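Particle-associated lyase (Acinetobacter bacteriophage AP22, PDB 4Y9V) is a trimeric phage tailspike that binds the capsular saccharide of Acinetobacter baumannii and probably degrades the capsule as a polysaccharide lyase. Local coordinates at residues 88-93 with 112-117; 225-230 with 251-256. One frame throughout, in Å; residues are numbered along the deposited sequence. Where two conformers were deposited one is given.

Contact 1. Residues 88-93 with 112-117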
loop_
_atom_site.group_PDB
_atom_site.type_symbol
_atom_site.label_atom_id
_atom_site.label_comp_id
_atom_site.label_asym_id
_atom_site.label_seq_id
_atom_site.Cartn_x
_atom_site.Cartn_y
_atom_site.Cartn_z
ATOM N N SER A 88 19.175 18.584 35.669
ATOM C CA SER A 88 18.204 19.599 35.336
ATOM C C SER A 88 17.420 19.259 34.061
ATOM O O SER A 88 17.866 18.501 33.196
ATOM C CB SER A 88 18.904 20.935 35.134
ATOM O OG SER A 88 19.507 21.419 36.301
ATOM N N LEU A 89 16.260 19.888 33.971
ATOM C CA LEU A 89 15.487 19.957 32.736
ATOM C C LEU A 89 16.103 21.046 31.875
ATOM O O LEU A 89 16.048 22.223 32.239
ATOM C CB LEU A 89 14.013 20.222 33.058
ATOM C CG LEU A 89 13.121 20.397 31.829
ATOM C CD1 LEU A 89 13.103 19.132 30.971
ATOM C CD2 LEU A 89 11.712 20.740 32.259
ATOM N N ILE A 90 16.722 20.661 30.770
ATOM C CA ILE A 90 17.411 21.567 29.870
ATOM C C ILE A 90 16.377 21.981 28.790
ATOM O O ILE A 90 15.893 21.127 28.059
ATOM C CB ILE A 90 18.641 20.955 29.232
ATOM C CG1 ILE A 90 19.536 20.284 30.270
ATOM C CG2 ILE A 90 19.389 21.997 28.408
ATOM C CD1 ILE A 90 20.094 21.208 31.340
ATOM N N GLU A 91 16.079 23.273 28.743
ATOM C CA GLU A 91 15.036 23.830 27.886
ATOM C C GLU A 91 15.694 24.591 26.762
ATOM O O GLU A 91 16.227 25.678 26.942
ATOM C CB GLU A 91 14.057 24.722 28.670
ATOM C CG GLU A 91 13.306 23.938 29.743
ATOM C CD GLU A 91 12.283 24.759 30.497
ATOM O OE1 GLU A 91 11.434 25.349 29.823
ATOM O OE2 GLU A 91 12.240 24.832 31.755
ATOM N N PHE A 92 15.700 23.982 25.580
ATOM C CA PHE A 92 16.226 24.612 24.376
ATOM C C PHE A 92 15.100 25.410 23.730
ATOM O O PHE A 92 14.060 24.863 23.406
ATOM C CB PHE A 92 16.743 23.572 23.393
ATOM C CG PHE A 92 17.819 22.649 23.929
ATOM C CD1 PHE A 92 17.521 21.478 24.643
ATOM C CD2 PHE A 92 19.165 22.959 23.711
ATOM C CE1 PHE A 92 18.501 20.689 25.120
ATOM C CE2 PHE A 92 20.158 22.138 24.208
ATOM C CZ PHE A 92 19.825 20.993 24.896
ATOM N N THR A 93 15.334 26.698 23.522
ATOM C CA THR A 93 14.377 27.581 22.888
ATOM C C THR A 93 14.928 28.294 21.663
ATOM O O THR A 93 14.233 29.113 21.113
ATOM C CB THR A 93 13.784 28.591 23.877
ATOM O OG1 THR A 93 14.882 29.363 24.441
ATOM C CG2 THR A 93 13.126 27.925 25.050
ATOM N N GLY A 112 16.049 15.069 35.559
ATOM C CA GLY A 112 16.470 15.760 34.353
ATOM C C GLY A 112 15.636 15.408 33.116
ATOM O O GLY A 112 14.816 14.486 33.116
ATOM N N GLY A 113 15.927 16.120 32.037
ATOM C CA GLY A 113 15.369 15.807 30.721
ATOM C C GLY A 113 15.800 16.881 29.744
ATOM O O GLY A 113 16.403 17.887 30.126
ATOM N N PHE A 114 15.473 16.673 28.461
ATOM C CA PHE A 114 15.648 17.674 27.426
ATOM C C PHE A 114 14.265 18.072 26.889
ATOM O O PHE A 114 13.426 17.211 26.617
ATOM C CB PHE A 114 16.480 17.152 26.237
ATOM C CG PHE A 114 17.974 17.033 26.438
ATOM C CD1 PHE A 114 18.634 17.416 27.598
ATOM C CD2 PHE A 114 18.729 16.517 25.404
ATOM C CE1 PHE A 114 20.012 17.297 27.696
ATOM C CE2 PHE A 114 20.111 16.426 25.493
ATOM C CZ PHE A 114 20.752 16.798 26.665
ATOM N N TYR A 115 14.073 19.362 26.676
ATOM C CA TYR A 115 12.828 19.866 26.111
ATOM C C TYR A 115 13.189 20.926 25.077
ATOM O O TYR A 115 13.711 21.977 25.473
ATOM C CB TYR A 115 11.903 20.451 27.204
ATOM C CG TYR A 115 10.456 20.498 26.797
ATOM C CD1 TYR A 115 10.007 21.278 25.734
ATOM C CD2 TYR A 115 9.490 19.713 27.449
ATOM C CE1 TYR A 115 8.672 21.302 25.351
ATOM C CE2 TYR A 115 8.168 19.725 27.066
ATOM C CZ TYR A 115 7.753 20.517 26.013
ATOM O OH TYR A 115 6.442 20.473 25.635
ATOM N N ALA A 116 12.929 20.682 23.815
ATOM C CA ALA A 116 13.242 21.613 22.738
ATOM C C ALA A 116 11.912 22.162 22.209
ATOM O O ALA A 116 11.062 21.399 21.848
ATOM C CB ALA A 116 13.983 20.902 21.634
ATOM N N SER A 117 11.767 23.492 22.217
ATOM C CA SER A 117 10.497 24.057 21.850
ATOM C C SER A 117 10.627 25.341 21.040
ATOM O O SER A 117 11.347 26.263 21.430
ATOM C CB SER A 117 9.679 24.375 23.084
ATOM O OG SER A 117 8.342 24.720 22.820
HETATM O O HOH W 1 10.879 28.921 21.936
HETATM O O HOH W 2 11.382 28.971 21.321
#

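Contact 2. Residues 225-230 with 251-256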
loop_
_atom_site.group_PDB
_atom_site.type_symbol
_atom_site.label_atom_id
_atom_site.label_comp_id
_atom_site.label_asym_id
_atom_site.label_seq_id
_atom_site.Cartn_x
_atom_site.Cartn_y
_atom_site.Cartn_z
ATOM N N PRO A 225 9.457 12.229 36.022
ATOM C CA PRO A 225 8.238 12.635 35.317
ATOM C C PRO A 225 8.493 13.318 34.011
ATOM O O PRO A 225 7.587 13.473 33.216
ATOM C CB PRO A 225 7.585 13.591 36.306
ATOM C CG PRO A 225 8.751 14.233 37.012
ATOM C CD PRO A 225 9.742 13.127 37.168
ATOM N N ASN A 226 9.731 13.655 33.700
ATOM C CA ASN A 226 10.050 14.297 32.425
ATOM C C ASN A 226 10.183 13.243 31.343
ATOM O O ASN A 226 10.886 12.217 31.508
ATOM C CB ASN A 226 11.370 15.057 32.532
ATOM C CG ASN A 226 11.316 16.158 33.522
ATOM O OD1 ASN A 226 11.924 15.943 34.657
ATOM N ND2 ASN A 226 10.652 17.190 33.258
ATOM N N VAL A 227 9.554 13.474 30.205
ATOM C CA VAL A 227 9.870 12.698 29.009
ATOM C C VAL A 227 11.319 12.989 28.648
ATOM O O VAL A 227 11.710 14.165 28.599
ATOM C CB VAL A 227 8.886 13.068 27.887
ATOM C CG1 VAL A 227 9.237 12.323 26.603
ATOM C CG2 VAL A 227 7.449 12.757 28.326
ATOM N N PRO A 228 12.162 11.980 28.406
ATOM C CA PRO A 228 13.569 12.270 28.163
ATOM C C PRO A 228 13.857 13.294 27.092
ATOM O O PRO A 228 14.732 14.132 27.250
ATOM C CB PRO A 228 14.102 10.846 27.853
ATOM C CG PRO A 228 13.240 9.925 28.645
ATOM C CD PRO A 228 11.908 10.550 28.620
ATOM N N LEU A 229 13.119 13.216 25.963
ATOM C CA LEU A 229 13.170 14.285 24.973
ATOM C C LEU A 229 11.735 14.600 24.511
ATOM O O LEU A 229 10.996 13.705 24.087
ATOM C CB LEU A 229 13.984 13.925 23.757
ATOM C CG LEU A 229 13.986 14.970 22.612
ATOM C CD1 LEU A 229 14.587 16.293 23.041
ATOM C CD2 LEU A 229 14.677 14.397 21.397
ATOM N N VAL A 230 11.403 15.890 24.550
ATOM C CA VAL A 230 10.237 16.440 23.866
ATOM C C VAL A 230 10.765 17.423 22.808
ATOM O O VAL A 230 11.605 18.265 23.114
ATOM C CB VAL A 230 9.273 17.161 24.805
ATOM C CG1 VAL A 230 8.019 17.619 24.009
ATOM C CG2 VAL A 230 8.895 16.283 25.990
ATOM N N GLY A 251 8.825 7.880 26.371
ATOM C CA GLY A 251 10.236 7.945 26.007
ATOM C C GLY A 251 10.602 9.135 25.138
ATOM O O GLY A 251 11.600 9.854 25.406
ATOM N N LEU A 252 9.803 9.377 24.107
ATOM C CA LEU A 252 9.991 10.450 23.151
ATOM C C LEU A 252 8.639 11.061 22.883
ATOM O O LEU A 252 7.680 10.308 22.628
ATOM C CB LEU A 252 10.568 9.889 21.853
ATOM C CG LEU A 252 10.742 10.881 20.692
ATOM C CD1 LEU A 252 11.759 11.952 21.014
ATOM C CD2 LEU A 252 11.150 10.135 19.406
ATOM N N ARG A 253 8.542 12.392 22.888
ATOM C CA ARG A 253 7.297 13.055 22.504
ATOM C C ARG A 253 7.597 14.072 21.420
ATOM O O ARG A 253 8.509 14.902 21.556
ATOM C CB ARG A 253 6.637 13.748 23.702
ATOM C CG ARG A 253 5.384 14.518 23.343
ATOM C CD ARG A 253 4.736 15.206 24.524
ATOM N NE ARG A 253 4.254 14.238 25.494
ATOM C CZ ARG A 253 4.360 14.309 26.817
ATOM N NH1 ARG A 253 4.957 15.336 27.391
ATOM N NH2 ARG A 253 3.888 13.311 27.565
ATOM N N LEU A 254 6.812 14.004 20.336
ATOM C CA LEU A 254 6.781 15.030 19.286
ATOM C C LEU A 254 5.441 15.754 19.498
ATOM O O LEU A 254 4.406 15.091 19.403
ATOM C CB LEU A 254 6.821 14.478 17.878
ATOM C CG LEU A 254 8.050 13.706 17.406
ATOM C CD1 LEU A 254 9.338 14.335 17.904
ATOM C CD2 LEU A 254 8.042 12.264 17.862
ATOM N N ARG A 255 5.492 17.051 19.811
ATOM C CA ARG A 255 4.312 17.794 20.222
ATOM C C ARG A 255 4.119 19.005 19.327
ATOM O O ARG A 255 5.043 19.784 19.124
ATOM C CB ARG A 255 4.463 18.229 21.683
ATOM C CG ARG A 255 3.269 18.989 22.254
ATOM C CD ARG A 255 3.388 19.094 23.750
ATOM N NE ARG A 255 2.255 19.724 24.414
ATOM C CZ ARG A 255 2.271 20.900 25.034
ATOM N NH1 ARG A 255 3.258 21.739 24.904
ATOM N NH2 ARG A 255 1.217 21.221 25.775
ATOM N N ARG A 256 2.913 19.182 18.801
ATOM C CA ARG A 256 2.620 20.368 17.999
ATOM C C ARG A 256 3.668 20.537 16.883
ATOM O O ARG A 256 4.126 21.633 16.600
ATOM C CB ARG A 256 2.471 21.632 18.843
ATOM C CG ARG A 256 1.301 21.534 19.843
ATOM C CD ARG A 256 1.108 22.792 20.685
ATOM N NE ARG A 256 2.316 23.097 21.456
ATOM C CZ ARG A 256 2.379 24.038 22.360
ATOM N NH1 ARG A 256 1.332 24.748 22.718
ATOM N NH2 ARG A 256 3.546 24.279 22.950
#

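Contact 1. Residues 88-93 with 112-117
In Phe92 and Phe114, CG stands anti to the carbonyl carbon (chi1 -57° and -76°), and the two rings meet on one face of the parallel strand pair 89-92 and 113-117. They form a T-shaped pair with planes at 80°. The edge atom CE1 of Phe92 sits over the face of the Phe114 ring, displaced toward its rim, 3.9 Å from Phe114 CG. Ile90 lies alongside Phe114 and points the same way, with its CB 3.9 Å from Phe114 CD1. Phe92 CB also touches the methyl of Ala116. This buried face is consistent with the interior of a right-handed parallel beta-helix of the pectin lyase-like kind. Phe108 and Phe106 add further rings beside Phe114, and helix 63-71 packs on Ile90, Phe92 and Phe114. The backbones are joined in parallel register. Ile90 N bonds to Gly113 O, and Ile90 O takes the N-H of Tyr115 N, both at 2.9 Å. Phe92 does likewise with Tyr115 O and Ser117 N. The bond from Gly113 N to Ser88 O is longer, 3.3 Å. On the other face, Leu89 CD1 reaches over the backbone of Gly113, which has no side chain, and lies 3.6 Å from Gly113 O. The same methyl lies 4.2 Å from Tyr115 CB. The Tyr115 ring leads away from strand 89-92, and its OH bonds to Asp232.

Contact 2. Residues 225-230 with 251-256
Val227 places its methyl CG2 over one face of the Arg253 guanidinium, 3.7 Å from both Arg253 NH1 and NH2. The methyl is offset toward the rim of the flat group, and the two side chains cross at about a right angle. Val230 supports the aliphatic part of the arginine. It lies beside Arg253 and points the same way, with its CG1 4.1 Å from Arg253 CD. The Arg253 chain is extended as far as CD and then bends at chi3 (-65°), which turns NE aside from the line of the chain. On the other face of the strands, Leu229 and Leu252 lie side by side. Leu252 CD1 touches Leu229 CD2 at 3.8 Å. The backbones are joined by one bond, from Arg253 N to Leu229 O, 3.0 Å long. Val230 CA adds a C-H contact to Arg253 O at 3.3 Å. Near the corner at Gly251, the Pro228 ring packs on the Gly251 carbonyl, with CD 3.3 Å from the O. Val227 CG1 approaches the same oxygen at 3.6 Å. That oxygen is buried and has no polar partner in the model. Further out, Gln281 OE1 accepts a hydrogen bond from Arg253 NE and helps fix the guanidinium. Leu276 also packs on this arginine. Arg255 forms salt bridges with Asp307, Asp309 and Asp232. Gln281, Leu276 and Asp307 line the glycan pocket, and the Arg253 side chain comes within about 4 Å of a bound N-acetylfucosamine unit. Strands 229-232 and 250-255 thus pair in parallel as neighbouring rungs, as expected for a pectin lyase-like beta-helix, with Arg253 beside the glycan site.

Contact 1 closes before contact 2 opens along the chain, and their centres are 10 Å apart. Strands 113-125 and 229-232 are neighbours, so the strands run side by side in the order 89-92, 113-125, 229-232, 250-255. Ala116 N probably bonds to Val230 O, and Phe114 N to Pro228 O. The Tyr115 ring packs on Val230, with Tyr115 CZ 3.5 Å from Val230 CG1. Asp232 ties the two together by meeting both Tyr115 OH and Arg255. Contact 1 lies farther from the centre of the chain. Contact 2 comes closer to the bound saccharide, so the strand series leads from the helix-covered end toward the glycan pocket.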